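Local coordinates for protein ceramide very long chain fatty acid hydroxylase SCS7 (Saccharomyces cerevisiae, PDB 4ZR1) that hydroxylates the very long chain fatty acid of ceramides, probably at C-2 and probably at a dimetal centre, in the endoplasmic reticulum membrane, at residues G148-R151 with F152-F156; Y256-Y259 with Q260-F263; T169-L173 with H174-H178; S267-W270 with D271-G275. One frame throughout, in Å; residues are numbered along the deposited sequence.

Contact 1: G148-R151 with F152-F156. With ZN (zinc ion), chain D.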
loop_
_atom_site.group_PDB
_atom_site.type_symbol
_atom_site.label_atom_id
_atom_site.label_comp_id
_atom_site.label_asym_id
_atom_site.label_seq_id
_atom_site.Cartn_x
_atom_site.Cartn_y
_atom_site.Cartn_z
ATOM N N GLY A 148 1.501 2.776 11.038
ATOM C CA GLY A 148 0.148 2.802 11.576
ATOM C C GLY A 148 -0.960 2.717 10.540
ATOM O O GLY A 148 -1.899 1.929 10.691
ATOM N N LEU A 149 -0.867 3.539 9.498
ATOM C CA LEU A 149 -1.801 3.463 8.382
ATOM C C LEU A 149 -1.811 2.068 7.779
ATOM O O LEU A 149 -2.870 1.476 7.587
ATOM C CB LEU A 149 -1.452 4.482 7.303
ATOM C CG LEU A 149 -1.709 5.919 7.736
ATOM C CD1 LEU A 149 -1.489 6.881 6.584
ATOM C CD2 LEU A 149 -3.121 6.025 8.278
ATOM N N HIS A 150 -0.622 1.544 7.502
ATOM C CA HIS A 150 -0.508 0.243 6.875
ATOM C C HIS A 150 -1.136 -0.855 7.714
ATOM O O HIS A 150 -1.919 -1.657 7.210
ATOM C CB HIS A 150 0.949 -0.093 6.603
ATOM C CG HIS A 150 1.123 -1.287 5.722
ATOM N ND1 HIS A 150 2.353 -1.849 5.459
ATOM C CD2 HIS A 150 0.216 -2.020 5.036
ATOM C CE1 HIS A 150 2.196 -2.884 4.652
ATOM N NE2 HIS A 150 0.909 -3.008 4.381
ATOM N N ARG A 151 -0.806 -0.887 8.999
ATOM C CA ARG A 151 -1.274 -1.970 9.864
ATOM C C ARG A 151 -2.738 -1.838 10.287
ATOM O O ARG A 151 -3.474 -2.833 10.328
ATOM C CB ARG A 151 -0.395 -2.059 11.111
ATOM C CG ARG A 151 -0.882 -3.068 12.129
ATOM C CD ARG A 151 0.102 -3.211 13.250
ATOM N NE ARG A 151 -0.465 -3.917 14.390
ATOM C CZ ARG A 151 0.183 -4.106 15.531
ATOM N NH1 ARG A 151 1.415 -3.629 15.678
ATOM N NH2 ARG A 151 -0.403 -4.758 16.522
ATOM N N PHE A 152 -3.161 -0.616 10.604
ATOM C CA PHE A 152 -4.461 -0.430 11.225
ATOM C C PHE A 152 -5.536 0.127 10.280
ATOM O O PHE A 152 -6.719 -0.168 10.456
ATOM C CB PHE A 152 -4.322 0.465 12.464
ATOM C CG PHE A 152 -3.493 -0.151 13.567
ATOM C CD1 PHE A 152 -3.974 -1.228 14.299
ATOM C CD2 PHE A 152 -2.242 0.356 13.885
ATOM C CE1 PHE A 152 -3.216 -1.802 15.316
ATOM C CE2 PHE A 152 -1.479 -0.215 14.901
ATOM C CZ PHE A 152 -1.970 -1.298 15.617
ATOM N N LEU A 153 -5.158 0.916 9.279
ATOM C CA LEU A 153 -6.172 1.371 8.323
ATOM C C LEU A 153 -6.199 0.481 7.077
ATOM O O LEU A 153 -7.219 -0.121 6.752
ATOM C CB LEU A 153 -5.945 2.825 7.923
ATOM C CG LEU A 153 -7.098 3.363 7.066
ATOM C CD1 LEU A 153 -8.242 3.782 7.971
ATOM C CD2 LEU A 153 -6.669 4.532 6.180
ATOM N N PHE A 154 -5.060 0.377 6.402
ATOM C CA PHE A 154 -4.938 -0.460 5.218
ATOM C C PHE A 154 -5.300 -1.935 5.464
ATOM O O PHE A 154 -5.951 -2.569 4.635
ATOM C CB PHE A 154 -3.520 -0.368 4.664
ATOM C CG PHE A 154 -3.208 0.949 4.035
ATOM C CD1 PHE A 154 -4.163 1.953 3.992
ATOM C CD2 PHE A 154 -1.955 1.191 3.484
ATOM C CE1 PHE A 154 -3.877 3.174 3.406
ATOM C CE2 PHE A 154 -1.668 2.417 2.895
ATOM C CZ PHE A 154 -2.625 3.403 2.857
ATOM N N HIS A 155 -4.873 -2.490 6.585
ATOM C CA HIS A 155 -5.213 -3.873 6.885
ATOM C C HIS A 155 -6.242 -3.992 8.008
ATOM O O HIS A 155 -6.115 -4.846 8.875
ATOM C CB HIS A 155 -3.956 -4.671 7.229
ATOM C CG HIS A 155 -3.105 -4.979 6.037
ATOM N ND1 HIS A 155 -3.306 -6.089 5.249
ATOM C CD2 HIS A 155 -2.060 -4.312 5.493
ATOM C CE1 HIS A 155 -2.414 -6.099 4.272
ATOM N NE2 HIS A 155 -1.647 -5.032 4.398
ATOM N N PHE A 156 -7.247 -3.119 7.980
ATOM C CA PHE A 156 -8.457 -3.258 8.789
ATOM C C PHE A 156 -8.967 -4.703 8.779
ATOM O O PHE A 156 -9.254 -5.279 9.832
ATOM C CB PHE A 156 -9.538 -2.315 8.261
ATOM C CG PHE A 156 -10.435 -1.750 9.320
ATOM C CD1 PHE A 156 -10.006 -0.705 10.117
ATOM C CD2 PHE A 156 -11.719 -2.241 9.500
ATOM C CE1 PHE A 156 -10.835 -0.172 11.085
ATOM C CE2 PHE A 156 -12.549 -1.709 10.467
ATOM C CZ PHE A 156 -12.105 -0.674 11.261
HETATM ZN ZN ZN D . -0.183 -4.546 3.043
#
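Arg151 lies along one face of the neighbouring Phe152 ring, both side chains pointing the same way. Its CB starts close to the backbone, 3.2 Å from Phe152 N. CG swings anti to its own backbone N (chi1 175°) and comes over the middle of the ring, 3.9 Å from the Phe152 centroid. CD passes on to the rim, 3.7 Å from Phe152 CZ, and NE lies 3.3 Å from the same CZ. The guanidinium then covers the rim with its flat side, 23° from parallel to the ring. Its NH1 is hydrogen-bonded to Tyr147 OH.

On the backbone, the last turns of helix 128-154 widen. Leu149 O accepts from both Leu153 N (2.9 Å) and Phe154 N (2.7 Å). This pi-type turn brings His155 round beside His150. Their rings meet rim to rim, and both NE2 atoms bind one zinc ion, His150 NE2 at 2.3 Å and His155 NE2 at 2.1 Å. His174, His178 and His254 complete the site. His150 ND1 is held by Phe263 O. That bond leaves NE2 to the metal and would probably make the imidazole a stronger donor to it.

Contact 2: Y256-Y259 with Q260-F263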
loop_
_atom_site.group_PDB
_atom_site.type_symbol
_atom_site.label_atom_id
_atom_site.label_comp_id
_atom_site.label_asym_id
_atom_site.label_seq_id
_atom_site.Cartn_x
_atom_site.Cartn_y
_atom_site.Cartn_z
ATOM N N TYR A 256 3.492 -12.189 -0.244
ATOM C CA TYR A 256 3.375 -13.575 -0.678
ATOM C C TYR A 256 3.625 -14.615 0.414
ATOM O O TYR A 256 3.919 -15.768 0.107
ATOM C CB TYR A 256 4.340 -13.836 -1.832
ATOM C CG TYR A 256 4.227 -12.855 -2.970
ATOM C CD1 TYR A 256 3.289 -13.033 -3.984
ATOM C CD2 TYR A 256 5.066 -11.753 -3.039
ATOM C CE1 TYR A 256 3.191 -12.130 -5.031
ATOM C CE2 TYR A 256 4.977 -10.854 -4.072
ATOM C CZ TYR A 256 4.041 -11.042 -5.066
ATOM O OH TYR A 256 3.972 -10.133 -6.089
ATOM N N LYS A 257 3.507 -14.225 1.678
ATOM C CA LYS A 257 3.718 -15.169 2.773
ATOM C C LYS A 257 2.844 -14.868 3.991
ATOM O O LYS A 257 2.131 -15.749 4.489
ATOM C CB LYS A 257 5.190 -15.176 3.179
ATOM C CG LYS A 257 5.524 -16.131 4.307
ATOM C CD LYS A 257 7.025 -16.190 4.521
ATOM C CE LYS A 257 7.411 -17.190 5.596
ATOM N NZ LYS A 257 8.893 -17.235 5.754
ATOM N N ASN A 258 2.899 -13.624 4.464
ATOM C CA ASN A 258 2.146 -13.218 5.648
ATOM C C ASN A 258 1.858 -11.716 5.647
ATOM O O ASN A 258 2.784 -10.907 5.737
ATOM C CB ASN A 258 2.918 -13.609 6.920
ATOM C CG ASN A 258 2.045 -13.604 8.170
ATOM O OD1 ASN A 258 1.213 -12.718 8.363
ATOM N ND2 ASN A 258 2.233 -14.608 9.022
ATOM N N TYR A 259 0.580 -11.348 5.550
ATOM C CA TYR A 259 0.179 -9.943 5.592
ATOM C C TYR A 259 -0.401 -9.564 6.957
ATOM O O TYR A 259 -1.086 -8.548 7.090
ATOM C CB TYR A 259 -0.828 -9.622 4.472
ATOM C CG TYR A 259 -2.153 -10.370 4.524
ATOM C CD1 TYR A 259 -2.278 -11.647 3.993
ATOM C CD2 TYR A 259 -3.287 -9.777 5.067
ATOM C CE1 TYR A 259 -3.484 -12.326 4.032
ATOM C CE2 TYR A 259 -4.501 -10.441 5.101
ATOM C CZ TYR A 259 -4.592 -11.716 4.585
ATOM O OH TYR A 259 -5.798 -12.376 4.627
ATOM N N GLN A 260 -0.131 -10.390 7.966
ATOM C CA GLN A 260 -0.423 -10.023 9.350
ATOM C C GLN A 260 0.845 -9.471 10.002
ATOM O O GLN A 260 0.831 -9.046 11.161
ATOM C CB GLN A 260 -0.963 -11.213 10.146
ATOM C CG GLN A 260 -2.425 -11.511 9.895
ATOM C CD GLN A 260 -2.664 -12.231 8.584
ATOM O OE1 GLN A 260 -1.998 -13.219 8.261
ATOM N NE2 GLN A 260 -3.605 -11.720 7.805
ATOM N N LEU A 261 1.934 -9.482 9.234
ATOM C CA LEU A 261 3.226 -8.976 9.678
ATOM C C LEU A 261 3.896 -8.141 8.583
ATOM O O LEU A 261 3.386 -8.050 7.464
ATOM C CB LEU A 261 4.137 -10.135 10.072
ATOM C CG LEU A 261 3.624 -11.099 11.135
ATOM C CD1 LEU A 261 4.537 -12.298 11.199
ATOM C CD2 LEU A 261 3.530 -10.419 12.494
ATOM N N GLY A 262 5.040 -7.539 8.912
ATOM C CA GLY A 262 5.851 -6.817 7.944
ATOM C C GLY A 262 5.225 -5.526 7.444
ATOM O O GLY A 262 5.273 -5.224 6.243
ATOM N N PHE A 263 4.651 -4.753 8.362
ATOM C CA PHE A 263 3.949 -3.525 7.994
ATOM C C PHE A 263 4.888 -2.368 7.655
ATOM O O PHE A 263 4.494 -1.441 6.945
ATOM C CB PHE A 263 2.989 -3.116 9.110
ATOM C CG PHE A 263 1.974 -4.169 9.433
ATOM C CD1 PHE A 263 0.982 -4.495 8.518
ATOM C CD2 PHE A 263 2.009 -4.840 10.642
ATOM C CE1 PHE A 263 0.040 -5.472 8.806
ATOM C CE2 PHE A 263 1.071 -5.818 10.936
ATOM C CZ PHE A 263 0.084 -6.136 10.013
#
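Asn258 and Gln260 cross at about a right angle, with the backbone N of Gln260 meeting the Asn258 amide. OD1 of Asn258 accepts from Gln260 N at 2.7 Å, in the carbonyl plane and with an N-H...O angle of 149°. This is an Asx turn, in the loop that follows helix 242-256. Tyr259 and Gln260 instead lie side by side and point the same way. The Tyr259 CG sits between its backbone N and carbonyl carbon (chi1 62°), which stands the ring up next to the Gln260 chain. That chain bends, and its amide comes over one face of the ring near the rim, with the planes 63° apart. Leu261 slants across Asn258, its CD1 3.9 Å from Asn258 ND2. The Phe263 CE1 approaches Tyr259 O at 3.7 Å.

The other end of the Asn258 amide donates from ND2 to Pro283 O. With an alanine here, Gln260 N and Pro283 O are likely to lose their mates and the turn to relax. Tyr259 also stacks with His79. The turn probably helps to set the course of the next residues, and Leu261 O accepts from ND1 of the zinc ligand His254. The loop is therefore second shell to the metal.

Contact 3: T169-L173 with H174-H178; sequences THFLL and HGCHH. With ZN (zinc ion), chain D; ZN (zinc ion), chain C; BOG (octyl beta-D-glucopyranoside), chain E.
Phe171 turns its CG away from its own backbone N (chi1 -180°), and Cys176 does the same with SG (chi1 -174°). These torsions lay CB of Cys176 over the Phe171 ring, 3.6 Å from the centroid and 15° off the normal. The sulfur slides toward the rim, with SG 3.5 Å from Phe171 CZ, in an oblique sulfur-aromatic contact. Helices 60-65 and 71-78 also touch this ring. Cut back to alanine, Phe171 would probably leave a gap between Cys176 and those helices.

The backbone is gripped as well. His170 O accepts from His174 N and Gly175 N, each at 3.0 Å. Gly175 brings its CA close to the His170 ring, where a CB would clash. Leu173 O takes a hydrogen bond from O4 of a bound octyl glucoside, at 2.6 Å.

The following turn carries the metal ligands. His174 NE2 (2.2 Å) and His178 NE2 (2.3 Å), one turn apart, bind one zinc ion. His177 NE2 reaches the second zinc at 2.3 Å. One helical turn thus serves both metals. The sequence HGCHH is an HxxHH histidine box, the signature of the membrane hydroxylases and desaturases with dimetal centres.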
loop_
_atom_site.group_PDB
_atom_site.type_symbol
_atom_site.label_atom_id
_atom_site.label_comp_id
_atom_site.label_asym_id
_atom_site.label_seq_id
_atom_site.Cartn_x
_atom_site.Cartn_y
_atom_site.Cartn_z
ATOM N N THR A 169 -13.903 0.617 -0.310
ATOM C CA THR A 169 -13.002 1.579 0.317
ATOM C C THR A 169 -11.665 0.929 0.641
ATOM O O THR A 169 -10.601 1.490 0.377
ATOM C CB THR A 169 -13.600 2.149 1.616
ATOM O OG1 THR A 169 -14.900 2.692 1.350
ATOM C CG2 THR A 169 -12.690 3.237 2.200
ATOM N N HIS A 170 -11.737 -0.259 1.231
ATOM C CA HIS A 170 -10.556 -1.049 1.539
ATOM C C HIS A 170 -9.759 -1.335 0.267
ATOM O O HIS A 170 -8.558 -1.081 0.193
ATOM C CB HIS A 170 -10.972 -2.352 2.218
ATOM C CG HIS A 170 -9.826 -3.250 2.553
ATOM N ND1 HIS A 170 -9.248 -4.095 1.631
ATOM C CD2 HIS A 170 -9.151 -3.438 3.712
ATOM C CE1 HIS A 170 -8.264 -4.761 2.205
ATOM N NE2 HIS A 170 -8.184 -4.381 3.468
ATOM N N PHE A 171 -10.455 -1.864 -0.732
ATOM C CA PHE A 171 -9.884 -2.147 -2.044
ATOM C C PHE A 171 -9.132 -0.946 -2.614
ATOM O O PHE A 171 -7.993 -1.077 -3.050
ATOM C CB PHE A 171 -10.999 -2.582 -2.997
ATOM C CG PHE A 171 -10.538 -2.904 -4.383
ATOM C CD1 PHE A 171 -9.959 -4.128 -4.662
ATOM C CD2 PHE A 171 -10.721 -1.997 -5.419
ATOM C CE1 PHE A 171 -9.546 -4.433 -5.950
ATOM C CE2 PHE A 171 -10.309 -2.294 -6.709
ATOM C CZ PHE A 171 -9.725 -3.517 -6.978
ATOM N N LEU A 172 -9.766 0.221 -2.593
ATOM C CA LEU A 172 -9.140 1.439 -3.104
ATOM C C LEU A 172 -7.923 1.904 -2.289
ATOM O O LEU A 172 -7.012 2.528 -2.833
ATOM C CB LEU A 172 -10.170 2.573 -3.165
ATOM C CG LEU A 172 -11.227 2.513 -4.265
ATOM C CD1 LEU A 172 -12.211 3.652 -4.093
ATOM C CD2 LEU A 172 -10.602 2.556 -5.667
ATOM N N LEU A 173 -7.903 1.613 -0.988
ATOM C CA LEU A 173 -6.811 2.092 -0.134
ATOM C C LEU A 173 -5.598 1.182 -0.154
ATOM O O LEU A 173 -4.480 1.652 -0.000
ATOM C CB LEU A 173 -7.286 2.263 1.309
ATOM C CG LEU A 173 -8.275 3.411 1.527
ATOM C CD1 LEU A 173 -8.558 3.614 3.006
ATOM C CD2 LEU A 173 -7.764 4.688 0.885
ATOM N N HIS A 174 -5.808 -0.117 -0.340
ATOM C CA HIS A 174 -4.708 -1.066 -0.229
ATOM C C HIS A 174 -5.033 -2.475 -0.757
ATOM O O HIS A 174 -4.147 -3.181 -1.237
ATOM C CB HIS A 174 -4.265 -1.160 1.227
ATOM C CG HIS A 174 -2.916 -1.771 1.405
ATOM N ND1 HIS A 174 -1.775 -1.220 0.858
ATOM C CD2 HIS A 174 -2.522 -2.889 2.058
ATOM C CE1 HIS A 174 -0.736 -1.971 1.176
ATOM N NE2 HIS A 174 -1.162 -2.988 1.906
ATOM N N GLY A 175 -6.296 -2.882 -0.664
ATOM C CA GLY A 175 -6.701 -4.205 -1.106
ATOM C C GLY A 175 -6.295 -4.506 -2.539
ATOM O O GLY A 175 -5.768 -5.581 -2.829
ATOM N N CYS A 176 -6.532 -3.548 -3.432
ATOM C CA CYS A 176 -6.202 -3.705 -4.847
ATOM C C CYS A 176 -4.717 -4.015 -5.038
ATOM O O CYS A 176 -4.322 -4.823 -5.883
ATOM C CB CYS A 176 -6.571 -2.439 -5.622
ATOM S SG CYS A 176 -6.370 -2.595 -7.404
ATOM N N HIS A 177 -3.891 -3.370 -4.235
ATOM C CA HIS A 177 -2.466 -3.552 -4.367
ATOM C C HIS A 177 -2.065 -4.983 -3.964
ATOM O O HIS A 177 -1.178 -5.584 -4.571
ATOM C CB HIS A 177 -1.727 -2.503 -3.537
ATOM C CG HIS A 177 -0.248 -2.704 -3.517
ATOM N ND1 HIS A 177 0.514 -2.706 -4.663
ATOM C CD2 HIS A 177 0.603 -2.957 -2.496
ATOM C CE1 HIS A 177 1.776 -2.932 -4.349
ATOM N NE2 HIS A 177 1.856 -3.087 -3.041
ATOM N N HIS A 178 -2.730 -5.536 -2.954
ATOM C CA HIS A 178 -2.504 -6.929 -2.576
ATOM C C HIS A 178 -3.107 -7.872 -3.605
ATOM O O HIS A 178 -2.567 -8.937 -3.891
ATOM C CB HIS A 178 -3.089 -7.217 -1.197
ATOM C CG HIS A 178 -2.135 -6.949 -0.076
ATOM N ND1 HIS A 178 -1.488 -7.953 0.610
ATOM C CD2 HIS A 178 -1.706 -5.784 0.468
ATOM C CE1 HIS A 178 -0.709 -7.421 1.535
ATOM N NE2 HIS A 178 -0.818 -6.108 1.464
HETATM ZN ZN ZN D . -0.183 -4.546 3.043
HETATM ZN ZN ZN C . 3.630 -3.716 -1.782
HETATM C C1 BOG E . -4.257 2.683 -4.281
HETATM O O1 BOG E . -4.676 3.012 -5.588
HETATM C C2 BOG E . -3.072 1.751 -4.376
HETATM O O2 BOG E . -3.537 0.532 -4.906
HETATM C C3 BOG E . -2.516 1.462 -3.000
HETATM O O3 BOG E . -1.284 0.778 -3.048
HETATM C C4 BOG E . -2.366 2.713 -2.190
HETATM O O4 BOG E . -2.086 2.321 -0.867
HETATM C C5 BOG E . -3.657 3.486 -2.221
HETATM O O5 BOG E . -3.929 3.848 -3.558
HETATM C C6 BOG E . -3.484 4.689 -1.305
HETATM O O6 BOG E . -4.272 5.790 -1.702
HETATM C "C1'" BOG E . -6.071 2.930 -5.803
HETATM C "C2'" BOG E . -6.423 3.280 -7.234
HETATM C "C3'" BOG E . -7.846 3.801 -7.265
HETATM C "C4'" BOG E . -7.925 5.197 -7.855
HETATM C "C5'" BOG E . -9.011 6.002 -7.161
HETATM C "C6'" BOG E . -9.379 7.200 -8.003
HETATM C "C7'" BOG E . -10.325 8.099 -7.240
HETATM C "C8'" BOG E . -11.718 7.514 -7.284
#

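Contact 4: S267-W270 with D271-G275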
loop_
_atom_site.group_PDB
_atom_site.type_symbol
_atom_site.label_atom_id
_atom_site.label_comp_id
_atom_site.label_asym_id
_atom_site.label_seq_id
_atom_site.Cartn_x
_atom_site.Cartn_y
_atom_site.Cartn_z
ATOM N N SER A 267 11.332 0.471 6.426
ATOM C CA SER A 267 12.136 -0.320 7.371
ATOM C C SER A 267 11.222 -1.163 8.245
ATOM O O SER A 267 10.023 -0.902 8.311
ATOM C CB SER A 267 12.995 0.565 8.276
ATOM O OG SER A 267 12.219 1.073 9.352
ATOM N N TRP A 268 11.794 -2.148 8.936
ATOM C CA TRP A 268 11.026 -2.974 9.863
ATOM C C TRP A 268 11.238 -2.524 11.302
ATOM O O TRP A 268 10.900 -3.241 12.241
ATOM C CB TRP A 268 11.404 -4.440 9.724
ATOM C CG TRP A 268 12.853 -4.680 9.860
ATOM C CD1 TRP A 268 13.584 -4.654 11.014
ATOM C CD2 TRP A 268 13.768 -5.008 8.808
ATOM N NE1 TRP A 268 14.900 -4.939 10.739
ATOM C CE2 TRP A 268 15.041 -5.161 9.392
ATOM C CE3 TRP A 268 13.635 -5.185 7.426
ATOM C CZ2 TRP A 268 16.175 -5.477 8.646
ATOM C CZ3 TRP A 268 14.760 -5.506 6.687
ATOM C CH2 TRP A 268 16.013 -5.646 7.297
ATOM N N PHE A 269 11.805 -1.333 11.453
ATOM C CA PHE A 269 12.025 -0.710 12.756
ATOM C C PHE A 269 10.803 -0.830 13.666
ATOM O O PHE A 269 10.851 -1.478 14.707
ATOM C CB PHE A 269 12.400 0.760 12.555
ATOM C CG PHE A 269 12.708 1.492 13.822
ATOM C CD1 PHE A 269 13.961 1.403 14.392
ATOM C CD2 PHE A 269 11.751 2.278 14.434
ATOM C CE1 PHE A 269 14.252 2.074 15.556
ATOM C CE2 PHE A 269 12.040 2.953 15.600
ATOM C CZ PHE A 269 13.296 2.855 16.158
ATOM N N TRP A 270 9.697 -0.229 13.248
ATOM C CA TRP A 270 8.480 -0.245 14.043
ATOM C C TRP A 270 7.837 -1.630 14.119
ATOM O O TRP A 270 6.981 -1.871 14.976
ATOM C CB TRP A 270 7.485 0.776 13.486
ATOM C CG TRP A 270 8.012 2.163 13.541
ATOM C CD1 TRP A 270 8.392 2.941 12.488
ATOM C CD2 TRP A 270 8.256 2.938 14.719
ATOM N NE1 TRP A 270 8.843 4.160 12.933
ATOM C CE2 TRP A 270 8.771 4.181 14.304
ATOM C CE3 TRP A 270 8.088 2.698 16.092
ATOM C CZ2 TRP A 270 9.114 5.187 15.209
ATOM C CZ3 TRP A 270 8.427 3.695 16.987
ATOM C CH2 TRP A 270 8.933 4.925 16.543
ATOM N N ASP A 271 8.236 -2.532 13.226
ATOM C CA ASP A 271 7.784 -3.919 13.302
ATOM C C ASP A 271 8.396 -4.579 14.526
ATOM O O ASP A 271 7.749 -5.331 15.257
ATOM C CB ASP A 271 8.169 -4.696 12.044
ATOM C CG ASP A 271 7.107 -4.624 10.965
ATOM O OD1 ASP A 271 5.905 -4.596 11.313
ATOM O OD2 ASP A 271 7.481 -4.588 9.771
ATOM N N GLU A 272 9.667 -4.284 14.738
ATOM C CA GLU A 272 10.398 -4.853 15.846
ATOM C C GLU A 272 9.861 -4.281 17.162
ATOM O O GLU A 272 9.519 -5.018 18.085
ATOM C CB GLU A 272 11.881 -4.574 15.665
ATOM C CG GLU A 272 12.750 -5.803 15.717
ATOM C CD GLU A 272 14.015 -5.668 14.875
ATOM O OE1 GLU A 272 14.589 -4.560 14.847
ATOM O OE2 GLU A 272 14.489 -6.685 14.320
ATOM N N VAL A 273 9.754 -2.960 17.209
ATOM C CA VAL A 273 9.227 -2.237 18.359
ATOM C C VAL A 273 7.859 -2.757 18.810
ATOM O O VAL A 273 7.641 -2.971 20.002
ATOM C CB VAL A 273 9.111 -0.732 18.040
ATOM C CG1 VAL A 273 8.423 0.012 19.165
ATOM C CG2 VAL A 273 10.481 -0.140 17.732
ATOM N N PHE A 274 6.946 -2.969 17.861
ATOM C CA PHE A 274 5.569 -3.355 18.191
ATOM C C PHE A 274 5.283 -4.824 17.944
ATOM O O PHE A 274 4.124 -5.243 17.893
ATOM C CB PHE A 274 4.569 -2.520 17.403
ATOM C CG PHE A 274 4.601 -1.069 17.737
ATOM C CD1 PHE A 274 4.111 -0.615 18.951
ATOM C CD2 PHE A 274 5.063 -0.150 16.819
ATOM C CE1 PHE A 274 4.116 0.740 19.263
ATOM C CE2 PHE A 274 5.069 1.212 17.117
ATOM C CZ PHE A 274 4.595 1.658 18.341
ATOM N N GLY A 275 6.348 -5.597 17.781
ATOM C CA GLY A 275 6.239 -7.039 17.681
ATOM C C GLY A 275 5.369 -7.514 16.537
ATOM O O GLY A 275 4.442 -8.297 16.735
#
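Trp270 and Phe274 form the close part of this contact, one turn apart, Trp270 in the short helix 269-273 and Phe274 just after it. They lie side by side and meet rim to rim, CE3 of Trp270 3.5 Å from CE2 of Phe274, with the planes 25° apart. The Phe274 edge turns in on the backbone, placing CD2 3.2 Å from Trp270 O. That oxygen takes the hydrogen bond from Phe274 N. Val273 fills in beside them, its CG2 4.1 Å from Trp270 CE3.

On the outer side, the contacts of Val273 and Glu272 are looser. The same CG2 of Val273 sits over the rim of the Phe269 ring, 4.1 Å from CE2, on the surface. The Phe269 ring itself is close-packed, its CD2 over the face of the Trp270 ring. Glu272 runs alongside Trp268, and its carboxylate faces the indole edge with OE1 4.0 Å from CD1. The carboxylate stands 76° to the indole plane.

Ser267 OG accepts from Phe269 N in an ST turn, and Gly275 closes a Schellman motif. OD1 of the buried Asp271 accepts from Phe263 N and pairs with Thr276 OG1, while OD2 takes Gly264 N and pairs with Tyr250 OH of helix 242-256. Trp270 NE1 bonds to Thr143 OG1. The tight face thus lies on helix 128-154, where Trp270 also touches Phe140, Leu144 and Tyr147, and Phe274 meets Tyr147 and Arg151.

The four contacts follow one another along the chain, and none nest or cross. Each is a local contact within a helix, a helix end or a turn and closes no long loop. Contact 1 comes first, at the end of helix 128-154. Contact 3 follows on helix 164-179 and shares one zinc ion with it. After helix 211-236 and helix 242-256 come the loop of contact 2 and then the short helix of contact 4. Phe263 links three of them, bonding through its backbone to contacts 1 and 4. Tyr259 packs on His155 and His178. Together they join the end of the second transmembrane helix to the histidine-bearing part around the zinc ions, probably on the cytoplasmic side.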